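PDB 3VTG: high choriolytic enzyme 1 from Oryzias latipes, which is a zinc-dependent endopeptidase of the astacin family that helps break down the egg envelope so that the young fish can hatch. Local coordinates for residues D61-V66 with Q82-N87. Residues are numbered along the deposited sequence; the frame is centred on the assembly and turned at random.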
# COMPACT_ATOMS: atom_id res chain seq x y z
N ASP A 61 11.86 -10.18 12.53
CA ASP A 61 11.08 -9.17 11.80
C ASP A 61 9.76 -9.77 11.34
O ASP A 61 9.75 -10.78 10.63
CB ASP A 61 11.85 -8.66 10.57
CG ASP A 61 13.24 -8.16 10.90
OD1 ASP A 61 13.38 -7.33 11.82
OD2 ASP A 61 14.19 -8.58 10.22
N PHE A 62 8.66 -9.16 11.75
CA PHE A 62 7.34 -9.69 11.40
C PHE A 62 6.26 -8.63 11.46
O PHE A 62 6.41 -7.61 12.14
CB PHE A 62 6.97 -10.90 12.27
CG PHE A 62 6.68 -10.56 13.71
CD1 PHE A 62 5.36 -10.46 14.15
CD2 PHE A 62 7.71 -10.36 14.62
CE1 PHE A 62 5.08 -10.15 15.48
CE2 PHE A 62 7.43 -10.05 15.95
CZ PHE A 62 6.12 -9.95 16.37
N ILE A 63 5.16 -8.89 10.75
CA ILE A 63 4.00 -8.01 10.75
C ILE A 63 2.98 -8.52 11.78
O ILE A 63 2.64 -9.70 11.80
CB ILE A 63 3.35 -7.93 9.35
CG1 ILE A 63 4.35 -7.34 8.34
CG2 ILE A 63 2.08 -7.10 9.40
CD1 ILE A 63 3.87 -7.39 6.90
N SER A 64 2.52 -7.61 12.63
CA SER A 64 1.46 -7.90 13.58
C SER A 64 0.18 -7.22 13.11
O SER A 64 0.06 -5.99 13.16
CB SER A 64 1.86 -7.41 14.97
OG SER A 64 0.83 -7.66 15.91
N VAL A 65 -0.78 -8.02 12.65
CA VAL A 65 -2.05 -7.50 12.15
C VAL A 65 -3.02 -7.30 13.32
O VAL A 65 -3.35 -8.26 14.03
CB VAL A 65 -2.68 -8.40 11.06
CG1 VAL A 65 -3.92 -7.75 10.48
CG2 VAL A 65 -1.67 -8.70 9.96
N VAL A 66 -3.46 -6.06 13.51
CA VAL A 66 -4.28 -5.69 14.66
C VAL A 66 -5.47 -4.84 14.20
O VAL A 66 -5.40 -4.17 13.17
CB VAL A 66 -3.47 -4.91 15.72
CG1 VAL A 66 -2.49 -5.84 16.44
CG2 VAL A 66 -2.74 -3.73 15.11
N GLN A 82 6.28 -5.02 13.70
CA GLN A 82 5.66 -3.83 13.13
C GLN A 82 4.17 -4.07 12.92
O GLN A 82 3.76 -5.13 12.45
CB GLN A 82 6.35 -3.39 11.83
CG GLN A 82 6.16 -4.31 10.64
CD GLN A 82 7.00 -3.86 9.46
OE1 GLN A 82 8.23 -4.00 9.48
NE2 GLN A 82 6.35 -3.32 8.44
N GLU A 83 3.37 -3.08 13.28
CA GLU A 83 1.93 -3.23 13.23
C GLU A 83 1.35 -2.85 11.88
O GLU A 83 1.86 -1.97 11.17
CB GLU A 83 1.25 -2.47 14.37
CG GLU A 83 1.46 -3.13 15.73
CD GLU A 83 0.60 -2.57 16.85
OE1 GLU A 83 0.06 -1.45 16.72
OE2 GLU A 83 0.47 -3.26 17.88
N LEU A 84 0.28 -3.55 11.52
CA LEU A 84 -0.54 -3.24 10.36
C LEU A 84 -1.97 -3.32 10.85
O LEU A 84 -2.41 -4.36 11.35
CB LEU A 84 -0.27 -4.25 9.23
CG LEU A 84 -0.91 -4.01 7.86
CD1 LEU A 84 -0.13 -4.74 6.77
CD2 LEU A 84 -2.37 -4.44 7.83
N SER A 85 -2.70 -2.21 10.72
CA SER A 85 -4.06 -2.15 11.21
C SER A 85 -5.08 -2.43 10.12
O SER A 85 -5.11 -1.76 9.08
CB SER A 85 -4.36 -0.80 11.85
OG SER A 85 -5.67 -0.77 12.37
N ILE A 86 -5.90 -3.45 10.36
CA ILE A 86 -7.10 -3.71 9.58
C ILE A 86 -8.27 -3.60 10.55
O ILE A 86 -8.63 -4.57 11.22
CB ILE A 86 -7.06 -5.10 8.89
CG1 ILE A 86 -5.87 -5.20 7.92
CG2 ILE A 86 -8.36 -5.42 8.17
CD1 ILE A 86 -5.88 -4.20 6.77
N ASN A 87 -8.83 -2.40 10.68
CA ASN A 87 -9.99 -2.21 11.54
C ASN A 87 -11.12 -3.12 11.08
O ASN A 87 -11.45 -3.16 9.89
CB ASN A 87 -10.46 -0.76 11.57
CG ASN A 87 -11.63 -0.54 12.51
OD1 ASN A 87 -12.79 -0.63 12.10
ND2 ASN A 87 -11.34 -0.30 13.78
O HOH W 1 1.04 -5.91 17.99
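Ser64 and Leu84 mark the middle of a parallel strand pair whose short axes diverge by 33°. Five backbone hydrogen bonds join the strands: Ser64 and Val66 each give N-H and C=O to the strand 82-86, taking Gln82, Leu84 and Ile86 as partners, and Phe62 O accepts from Gln82 N. Ser64 N to Gln82 O is the shortest, 2.8 Å, and nearly straight at 173°; Ile86 N reaches Val66 O less directly, bent to 144°. CA-H...O contacts add to the ladder, the closest from Ser85 CA to Val66 O at 3.1 Å.

The apolar side-chain pairs lie on the face of Ile63, Val65 and Leu84. Ile63 CG2, anti to its backbone N, meets Leu84 CB at 3.7 Å, and further along Val65 CG1 lies 4.1 Å from Ile86 CG1.

On the face of Ser64, Glu83 and Val66, polar and apolar groups meet. Glu83 carries an extended chain across Val66 at about a right angle, placing its CD 3.9 Å from Val66 CG2. A water bridges the strands, 2.7 Å from Ser64 OG and donating to Glu83 OE2, while OE1 forms a salt bridge with Lys68. An alanine at Glu83 would probably leave the Lys68 charge without this mate, break the water bridge and uncover Val66 CG2.

Both strands belong to the five-stranded mixed sheet of the astacin N-terminal subdomain, with strand 20-26 beside 62-66 and the antiparallel strand 71-73 beside 81-86. Helix 94-105, which bears the zinc ligands His99 and His103, covers the Ile63-Leu84-Ile86 face, and Leu84 touches the predicted active-site Glu100.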